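Organophosphorus hydrolase (Pseudomonas pseudoalcaligenes, PDB 4LE6) probably hydrolyses organophosphorus triesters such as aryl dialkyl phosphates, using a pair of zinc ions held in a metallo-beta-lactamase fold. Local coordinates at residues Ser275-Leu280 with Gln308-Val313; Trp289-His294 with Pro298-Val303; Thr134-His139 with Gly212-Gly217. All coordinates share one frame; numbering follows the deposited sequence. Where two conformers were deposited one is given.

Contact 1: Ser275-Leu280 with Gln308-Val313; sequences SRQRIL and QGYAWV
Tyr310 lays its ring across Leu280 and the neighbouring turn of helix 269-286, and its atoms can be followed outward one by one. At CB, a first torsion of -62° sets CG anti to the carbonyl carbon and swings the ring from strand 310-314 to the helix. Tyr310 CD1 then meets Leu280 CD1 at 3.9 Å. Further along, Leu280 CB sits over the ring face, 3.9 Å from the Tyr310 ring centroid and only 10° from the ring normal, which is CH-pi geometry. On the other flank, Tyr310 CE2 comes within 3.8 Å of Leu280 O. The phenol oxygen makes no direct bond to the helix: it donates to water 1, with Tyr310 OH 2.7 Å from the water oxygen. That water in turn donates to Gln277 O at 2.6 Å and also to Gln277 OE1. The amide oxygen can return to its own carbonyl because the Gln277 chain folds at chi2 (-82°). It stands near the edge of the ring, with OE1 4.2 Å from Tyr310 CE1. Leu280 also packs on Val303, and Tyr310 on Ala281 and Ala284, so the contact seats the helix on the sheet edge well away from the zinc site. Its chemistry is divided: apolar packing over the ring face, with one water joining the phenol to two acceptors of Gln277, its backbone O and its amide OE1.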
loop_
_atom_site.group_PDB
_atom_site.type_symbol
_atom_site.label_atom_id
_atom_site.label_comp_id
_atom_site.label_asym_id
_atom_site.label_seq_id
_atom_site.Cartn_x
_atom_site.Cartn_y
_atom_site.Cartn_z
ATOM N N SER A 275 1.621 15.785 -22.405
ATOM C CA SER A 275 0.591 15.828 -21.362
ATOM C C SER A 275 1.113 15.249 -20.045
ATOM O O SER A 275 0.870 15.802 -18.968
ATOM C CB SER A 275 -0.637 15.051 -21.813
ATOM O OG SER A 275 -1.112 15.602 -23.018
ATOM N N ARG A 276 1.838 14.140 -20.122
ATOM C CA ARG A 276 2.426 13.562 -18.904
ATOM C C ARG A 276 3.390 14.543 -18.206
ATOM O O ARG A 276 3.286 14.777 -16.995
ATOM C CB ARG A 276 3.155 12.262 -19.223
ATOM C CG ARG A 276 3.927 11.678 -18.025
ATOM C CD ARG A 276 4.331 10.224 -18.256
ATOM N NE ARG A 276 5.009 10.026 -19.538
ATOM C CZ ARG A 276 4.445 9.503 -20.620
ATOM N NH1 ARG A 276 5.148 9.373 -21.728
ATOM N NH2 ARG A 276 3.181 9.115 -20.617
ATOM N N GLN A 277 4.316 15.125 -18.967
ATOM C CA GLN A 277 5.247 16.109 -18.395
ATOM C C GLN A 277 4.502 17.254 -17.703
ATOM O O GLN A 277 4.809 17.629 -16.545
ATOM C CB GLN A 277 6.153 16.662 -19.482
ATOM C CG GLN A 277 7.180 15.651 -19.975
ATOM C CD GLN A 277 8.412 15.551 -19.076
ATOM O OE1 GLN A 277 8.407 15.996 -17.924
ATOM N NE2 GLN A 277 9.479 14.961 -19.608
ATOM N N ARG A 278 3.493 17.788 -18.393
ATOM C CA ARG A 278 2.725 18.900 -17.844
ATOM C C ARG A 278 1.969 18.516 -16.573
ATOM O O ARG A 278 2.008 19.241 -15.552
ATOM C CB ARG A 278 1.738 19.417 -18.884
ATOM C CG ARG A 278 0.832 20.512 -18.374
ATOM C CD ARG A 278 0.142 21.229 -19.526
ATOM N NE ARG A 278 -0.727 20.323 -20.281
ATOM C CZ ARG A 278 -1.971 20.011 -19.938
ATOM N NH1 ARG A 278 -2.675 19.183 -20.696
ATOM N NH2 ARG A 278 -2.522 20.520 -18.845
ATOM N N ILE A 279 1.258 17.398 -16.637
ATOM C CA ILE A 279 0.454 16.956 -15.504
ATOM C C ILE A 279 1.347 16.609 -14.304
ATOM O O ILE A 279 0.990 16.874 -13.151
ATOM C CB ILE A 279 -0.427 15.754 -15.901
ATOM C CG1 ILE A 279 -1.489 16.184 -16.937
ATOM C CG2 ILE A 279 -1.117 15.129 -14.673
ATOM C CD1 ILE A 279 -2.437 17.284 -16.470
ATOM N N LEU A 280 2.504 16.007 -14.559
ATOM C CA LEU A 280 3.386 15.651 -13.449
ATOM C C LEU A 280 3.892 16.934 -12.814
ATOM O O LEU A 280 3.880 17.077 -11.576
ATOM C CB LEU A 280 4.562 14.798 -13.923
ATOM C CG LEU A 280 4.249 13.341 -14.255
ATOM C CD1 LEU A 280 5.464 12.707 -14.928
ATOM C CD2 LEU A 280 3.849 12.563 -12.998
ATOM N N GLN A 308 16.079 15.119 -11.284
ATOM C CA GLN A 308 15.647 14.737 -12.625
ATOM C C GLN A 308 14.361 13.924 -12.498
ATOM O O GLN A 308 14.280 13.011 -11.681
ATOM C CB GLN A 308 16.726 13.916 -13.334
ATOM C CG GLN A 308 16.887 14.272 -14.809
ATOM C CD GLN A 308 17.476 13.146 -15.651
ATOM O OE1 GLN A 308 17.240 11.963 -15.390
ATOM N NE2 GLN A 308 18.237 13.512 -16.677
ATOM N N GLY A 309 13.350 14.266 -13.287
ATOM C CA GLY A 309 12.102 13.528 -13.266
ATOM C C GLY A 309 11.397 13.663 -11.928
ATOM O O GLY A 309 11.566 14.668 -11.227
ATOM N N TYR A 310 10.631 12.636 -11.566
ATOM C CA TYR A 310 9.697 12.707 -10.448
ATOM C C TYR A 310 9.726 11.417 -9.645
ATOM O O TYR A 310 10.381 10.458 -10.038
ATOM C CB TYR A 310 8.266 12.959 -10.965
ATOM C CG TYR A 310 8.144 14.275 -11.709
ATOM C CD1 TYR A 310 8.461 14.362 -13.060
ATOM C CD2 TYR A 310 7.748 15.432 -11.056
ATOM C CE1 TYR A 310 8.378 15.580 -13.746
ATOM C CE2 TYR A 310 7.668 16.656 -11.739
ATOM C CZ TYR A 310 7.993 16.714 -13.077
ATOM O OH TYR A 310 7.917 17.901 -13.763
ATOM N N ALA A 311 9.015 11.411 -8.521
ATOM C CA ALA A 311 8.841 10.213 -7.713
ATOM C C ALA A 311 7.385 10.132 -7.272
ATOM O O ALA A 311 6.732 11.159 -7.079
ATOM C CB ALA A 311 9.763 10.232 -6.506
ATOM N N TRP A 312 6.889 8.907 -7.130
ATOM C CA TRP A 312 5.534 8.628 -6.653
ATOM C C TRP A 312 5.615 8.309 -5.169
ATOM O O TRP A 312 6.474 7.536 -4.764
ATOM C CB TRP A 312 4.998 7.414 -7.397
ATOM C CG TRP A 312 3.672 6.899 -6.934
ATOM C CD1 TRP A 312 3.395 5.642 -6.467
ATOM C CD2 TRP A 312 2.422 7.606 -6.941
ATOM N NE1 TRP A 312 2.049 5.539 -6.159
ATOM C CE2 TRP A 312 1.437 6.730 -6.442
ATOM C CE3 TRP A 312 2.042 8.901 -7.308
ATOM C CZ2 TRP A 312 0.100 7.107 -6.305
ATOM C CZ3 TRP A 312 0.703 9.272 -7.165
ATOM C CH2 TRP A 312 -0.239 8.378 -6.673
ATOM N N VAL A 313 4.749 8.925 -4.371
ATOM C CA VAL A 313 4.698 8.675 -2.941
ATOM C C VAL A 313 3.307 8.167 -2.605
ATOM O O VAL A 313 2.343 8.942 -2.584
ATOM C CB VAL A 313 5.024 9.930 -2.115
ATOM C CG1 VAL A 313 4.984 9.603 -0.615
ATOM C CG2 VAL A 313 6.402 10.453 -2.488
HETATM O O HOH W 1 7.376 17.691 -16.366
#

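Contact 2: Trp289-His294 with Pro298-Val303; sequences WVAGAH and PGLGHV. With ZN (zinc ion), chain K.
Trp289 and His302 meet through their rings, with His302 CE1 over one face of the indole, 3.1 Å above its plane and displaced toward the rim. The closest atoms are Trp289 CZ3 and His302 CE1 at 3.3 Å. The centroids of the indole six-membered ring and the imidazole are 4.0 Å apart and the planes are inclined by 44°, so the rings meet at a slant. Phe78 of the second subunit stacks on His302, so this aromatic group reaches the dimer interface. The third flat group, His294, has Ala293 CB over one face; its NE2 binds a zinc ion at 2.1 Å while its ND1 is hydrogen-bonded to Ala88 O. Asp143, His144 and Asp247 bind the same metal. The backbone belongs to an antiparallel beta hairpin within one sheet of the alpha-beta/beta-alpha sandwich. Val290 and Gly301 form its hydrogen-bonded pair: Val290 N donates to Gly301 O at 2.9 Å, and Gly301 N returns to Val290 O at 3.2 Å. Ala291 and Leu300 follow as a non-hydrogen-bonded pair, and Gly292 N donates to Gly299 O. Ala291 CB touches Leu300 CD2 at 3.8 Å on one face of the sheet. On the face carrying Val290, CG2 of that residue meets Val303 CG2 at 4.1 Å, and both valines pack on Ala283 of helix 269-286.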
loop_
_atom_site.group_PDB
_atom_site.type_symbol
_atom_site.label_atom_id
_atom_site.label_comp_id
_atom_site.label_asym_id
_atom_site.label_seq_id
_atom_site.Cartn_x
_atom_site.Cartn_y
_atom_site.Cartn_z
ATOM N N TRP A 289 -3.430 15.402 -4.557
ATOM C CA TRP A 289 -3.520 13.956 -4.511
ATOM C C TRP A 289 -3.748 13.468 -5.943
ATOM O O TRP A 289 -4.423 14.126 -6.738
ATOM C CB TRP A 289 -4.693 13.501 -3.646
ATOM C CG TRP A 289 -4.534 13.688 -2.175
ATOM C CD1 TRP A 289 -5.009 14.720 -1.423
ATOM C CD2 TRP A 289 -3.883 12.792 -1.260
ATOM N NE1 TRP A 289 -4.694 14.525 -0.099
ATOM C CE2 TRP A 289 -3.997 13.355 0.027
ATOM C CE3 TRP A 289 -3.218 11.573 -1.408
ATOM C CZ2 TRP A 289 -3.467 12.738 1.166
ATOM C CZ3 TRP A 289 -2.687 10.965 -0.285
ATOM C CH2 TRP A 289 -2.815 11.547 0.987
ATOM N N VAL A 290 -3.226 12.292 -6.248
ATOM C CA VAL A 290 -3.398 11.684 -7.553
ATOM C C VAL A 290 -4.040 10.310 -7.370
ATOM O O VAL A 290 -3.724 9.598 -6.413
ATOM C CB VAL A 290 -2.041 11.578 -8.255
ATOM C CG1 VAL A 290 -2.107 10.646 -9.443
ATOM C CG2 VAL A 290 -1.566 12.978 -8.683
ATOM N N ALA A 291 -4.958 9.971 -8.271
ATOM C CA ALA A 291 -5.555 8.634 -8.343
ATOM C C ALA A 291 -5.302 8.087 -9.752
ATOM O O ALA A 291 -5.858 8.616 -10.730
ATOM C CB ALA A 291 -7.048 8.709 -8.055
ATOM N N GLY A 292 -4.456 7.058 -9.858
ATOM C CA GLY A 292 -3.935 6.618 -11.143
ATOM C C GLY A 292 -4.333 5.207 -11.510
ATOM O O GLY A 292 -4.013 4.232 -10.812
ATOM N N ALA A 293 -4.974 5.089 -12.662
ATOM C CA ALA A 293 -5.570 3.836 -13.096
ATOM C C ALA A 293 -4.592 2.675 -13.123
ATOM O O ALA A 293 -4.990 1.513 -12.949
ATOM C CB ALA A 293 -6.193 4.011 -14.462
ATOM N N HIS A 294 -3.314 2.961 -13.354
ATOM C CA HIS A 294 -2.320 1.884 -13.464
ATOM C C HIS A 294 -1.171 2.006 -12.475
ATOM O O HIS A 294 -0.114 1.376 -12.636
ATOM C CB HIS A 294 -1.802 1.790 -14.901
ATOM C CG HIS A 294 -2.889 1.494 -15.885
ATOM N ND1 HIS A 294 -3.693 0.379 -15.781
ATOM C CD2 HIS A 294 -3.340 2.185 -16.958
ATOM C CE1 HIS A 294 -4.586 0.391 -16.750
ATOM N NE2 HIS A 294 -4.402 1.481 -17.474
ATOM N N PRO A 298 -3.835 1.063 -3.874
ATOM C CA PRO A 298 -5.020 1.822 -4.293
ATOM C C PRO A 298 -4.764 2.936 -5.320
ATOM O O PRO A 298 -5.701 3.599 -5.752
ATOM C CB PRO A 298 -5.529 2.421 -2.976
ATOM C CG PRO A 298 -4.339 2.551 -2.141
ATOM C CD PRO A 298 -3.466 1.371 -2.479
ATOM N N GLY A 299 -3.517 3.146 -5.703
ATOM C CA GLY A 299 -3.209 4.120 -6.736
ATOM C C GLY A 299 -3.305 5.556 -6.261
ATOM O O GLY A 299 -3.369 6.484 -7.070
ATOM N N LEU A 300 -3.308 5.738 -4.945
ATOM C CA LEU A 300 -3.456 7.055 -4.330
ATOM C C LEU A 300 -2.128 7.541 -3.761
ATOM O O LEU A 300 -1.399 6.773 -3.141
ATOM C CB LEU A 300 -4.479 6.998 -3.211
ATOM C CG LEU A 300 -5.909 6.750 -3.670
ATOM C CD1 LEU A 300 -6.774 6.363 -2.476
ATOM C CD2 LEU A 300 -6.445 7.996 -4.360
ATOM N N GLY A 301 -1.813 8.817 -3.953
ATOM C CA GLY A 301 -0.573 9.348 -3.438
ATOM C C GLY A 301 -0.248 10.705 -4.010
ATOM O O GLY A 301 -1.122 11.361 -4.563
ATOM N N HIS A 302 1.013 11.113 -3.873
ATOM C CA HIS A 302 1.461 12.412 -4.356
ATOM C C HIS A 302 2.642 12.228 -5.270
ATOM O O HIS A 302 3.316 11.194 -5.243
ATOM C CB HIS A 302 1.905 13.320 -3.212
ATOM C CG HIS A 302 0.810 13.699 -2.272
ATOM N ND1 HIS A 302 0.417 12.894 -1.225
ATOM C CD2 HIS A 302 0.025 14.800 -2.215
ATOM C CE1 HIS A 302 -0.560 13.485 -0.561
ATOM N NE2 HIS A 302 -0.820 14.643 -1.144
ATOM N N VAL A 303 2.881 13.253 -6.077
ATOM C CA VAL A 303 4.040 13.319 -6.954
ATOM C C VAL A 303 5.040 14.307 -6.379
ATOM O O VAL A 303 4.674 15.436 -6.049
ATOM C CB VAL A 303 3.644 13.842 -8.350
ATOM C CG1 VAL A 303 4.853 13.836 -9.284
ATOM C CG2 VAL A 303 2.535 13.008 -8.921
HETATM ZN ZN ZN K . -5.617 1.825 -19.095
HETATM O O HOH W 2 -5.689 1.455 -20.881
#

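Contact 3: Thr134-His139 with Gly212-Gly217; sequences TVLLTH and GELLPG. With ZN (zinc ion), chain J.
This is a small, mostly apolar contact between strand 134-136 of one sheet and the loop that leads into strand 218-222 of the other, and it involves two pairs of side-chain tips. Leu136 and Leu214 reach toward each other, CD2 to CD2 at 3.6 Å. Thr134 and Leu215 do likewise, with Leu215 CD1 3.8 Å from Thr134 OG1. The nearest alpha carbons, Thr134 and Leu215, are 9.6 Å apart, so side chains alone span the gap. Leu214 and Leu215 both lie opposite Val218, a classic beta bulge, consistent with both side chains turning to the strand. Leu136 continues the packing onto Val101, Ile103, Tyr233 and Phe235. At the far end of 134-139, His139 NE2 binds a zinc ion at 2.2 Å, and its ND1 donates in the ring plane to Thr138 OG1 at 2.9 Å. Thr138 OG1 is itself hydrogen-bonded to Asp104 OD2, a second shell that fixes the imidazole's rotation. His139 opens the His-X-His-X-Asp-His metal motif of the superfamily. Chemically, the contact rests on van der Waals packing of leucine methyls, one on another methyl and one on a threonine hydroxyl; no directional bond joins the segments, whereas the His139 end is held by metal and hydrogen bonds.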
loop_
_atom_site.group_PDB
_atom_site.type_symbol
_atom_site.label_atom_id
_atom_site.label_comp_id
_atom_site.label_asym_id
_atom_site.label_seq_id
_atom_site.Cartn_x
_atom_site.Cartn_y
_atom_site.Cartn_z
ATOM N N THR A 134 -23.464 8.924 -11.622
ATOM C CA THR A 134 -22.601 9.418 -12.685
ATOM C C THR A 134 -21.412 8.480 -12.870
ATOM O O THR A 134 -20.817 8.036 -11.886
ATOM C CB THR A 134 -22.015 10.798 -12.356
ATOM O OG1 THR A 134 -23.059 11.705 -12.001
ATOM C CG2 THR A 134 -21.263 11.357 -13.556
ATOM N N VAL A 135 -21.085 8.181 -14.127
ATOM C CA VAL A 135 -19.847 7.486 -14.468
ATOM C C VAL A 135 -19.031 8.398 -15.387
ATOM O O VAL A 135 -19.544 8.849 -16.408
ATOM C CB VAL A 135 -20.108 6.146 -15.178
ATOM C CG1 VAL A 135 -18.787 5.497 -15.611
ATOM C CG2 VAL A 135 -20.878 5.188 -14.263
ATOM N N LEU A 136 -17.786 8.699 -15.009
ATOM C CA LEU A 136 -16.889 9.493 -15.847
ATOM C C LEU A 136 -15.820 8.573 -16.410
ATOM O O LEU A 136 -15.145 7.878 -15.657
ATOM C CB LEU A 136 -16.204 10.602 -15.037
ATOM C CG LEU A 136 -17.098 11.446 -14.130
ATOM C CD1 LEU A 136 -16.253 12.342 -13.235
ATOM C CD2 LEU A 136 -18.065 12.254 -14.961
ATOM N N LEU A 137 -15.643 8.564 -17.725
ATOM C CA LEU A 137 -14.593 7.748 -18.325
ATOM C C LEU A 137 -13.401 8.621 -18.670
ATOM O O LEU A 137 -13.575 9.645 -19.347
ATOM C CB LEU A 137 -15.107 7.096 -19.607
ATOM C CG LEU A 137 -16.230 6.072 -19.441
ATOM C CD1 LEU A 137 -16.618 5.555 -20.817
ATOM C CD2 LEU A 137 -15.790 4.946 -18.534
ATOM N N THR A 138 -12.191 8.233 -18.243
ATOM C CA THR A 138 -11.001 8.996 -18.633
ATOM C C THR A 138 -10.775 8.835 -20.136
ATOM O O THR A 138 -10.368 9.773 -20.803
ATOM C CB THR A 138 -9.736 8.585 -17.858
ATOM O OG1 THR A 138 -9.494 7.181 -18.024
ATOM C CG2 THR A 138 -9.932 8.885 -16.398
ATOM N N HIS A 139 -11.062 7.641 -20.652
ATOM C CA HIS A 139 -10.952 7.342 -22.074
ATOM C C HIS A 139 -11.647 6.013 -22.346
ATOM O O HIS A 139 -12.104 5.350 -21.415
ATOM C CB HIS A 139 -9.480 7.305 -22.554
ATOM C CG HIS A 139 -8.621 6.271 -21.880
ATOM N ND1 HIS A 139 -8.460 6.204 -20.513
ATOM C CD2 HIS A 139 -7.799 5.322 -22.398
ATOM C CE1 HIS A 139 -7.610 5.234 -20.216
ATOM N NE2 HIS A 139 -7.201 4.676 -21.343
ATOM N N GLY A 212 -18.746 23.528 -9.021
ATOM C CA GLY A 212 -17.583 22.946 -9.678
ATOM C C GLY A 212 -17.538 23.341 -11.145
ATOM O O GLY A 212 -17.102 24.443 -11.484
ATOM N N GLU A 213 -17.994 22.447 -12.018
ATOM C CA GLU A 213 -18.265 22.805 -13.412
ATOM C C GLU A 213 -19.101 21.717 -14.070
ATOM O O GLU A 213 -20.244 21.950 -14.438
ATOM C CB GLU A 213 -16.978 23.029 -14.199
ATOM C CG GLU A 213 -17.007 24.292 -15.029
ATOM C CD GLU A 213 -15.819 24.410 -15.954
ATOM O OE1 GLU A 213 -14.981 23.478 -15.952
ATOM O OE2 GLU A 213 -15.724 25.430 -16.680
ATOM N N LEU A 214 -18.535 20.524 -14.204
ATOM C CA LEU A 214 -19.309 19.373 -14.649
ATOM C C LEU A 214 -20.331 18.984 -13.584
ATOM O O LEU A 214 -21.500 18.729 -13.881
ATOM C CB LEU A 214 -18.373 18.203 -14.911
ATOM C CG LEU A 214 -19.020 16.890 -15.338
ATOM C CD1 LEU A 214 -19.671 17.029 -16.712
ATOM C CD2 LEU A 214 -17.959 15.823 -15.341
ATOM N N LEU A 215 -19.854 18.905 -12.347
ATOM C CA LEU A 215 -20.687 18.666 -11.175
ATOM C C LEU A 215 -20.093 19.482 -10.044
ATOM O O LEU A 215 -18.968 19.956 -10.161
ATOM C CB LEU A 215 -20.671 17.196 -10.788
ATOM C CG LEU A 215 -21.347 16.211 -11.732
ATOM C CD1 LEU A 215 -20.998 14.830 -11.259
ATOM C CD2 LEU A 215 -22.879 16.432 -11.761
ATOM N N PRO A 216 -20.837 19.661 -8.945
ATOM C CA PRO A 216 -20.237 20.395 -7.822
ATOM C C PRO A 216 -18.929 19.728 -7.372
ATOM O O PRO A 216 -18.946 18.540 -7.070
ATOM C CB PRO A 216 -21.313 20.310 -6.729
ATOM C CG PRO A 216 -22.614 20.136 -7.494
ATOM C CD PRO A 216 -22.237 19.277 -8.679
ATOM N N GLY A 217 -17.824 20.466 -7.399
ATOM C CA GLY A 217 -16.546 19.970 -6.927
ATOM C C GLY A 217 -15.779 19.189 -7.977
ATOM O O GLY A 217 -14.662 18.750 -7.740
HETATM ZN ZN ZN J . -5.543 3.351 -21.847
HETATM O O HOH W 2 -5.689 1.455 -20.881
#

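From the N terminus, contact 3 closes first: 134-139 is met by 212-217 across 72 intervening residues, which joins the sheet of strand 134-136 to the approach to strand 218-222. Only then does helix 269-286 open contact 1, whose loop closes at strand 310-314. Contact 2 is nested within it as the short hairpin of strands 289-292 and 300-305. Contacts 1 and 2 touch directly, since strands 300-305 and 310-314 are sheet neighbours and Val313 N lies 2.8 Å from His302 O. Contacts 2 and 3 are separated, with centres about 17 Å apart, yet water 2 lies on both zinc ions, linking His294 and His139 through the metals.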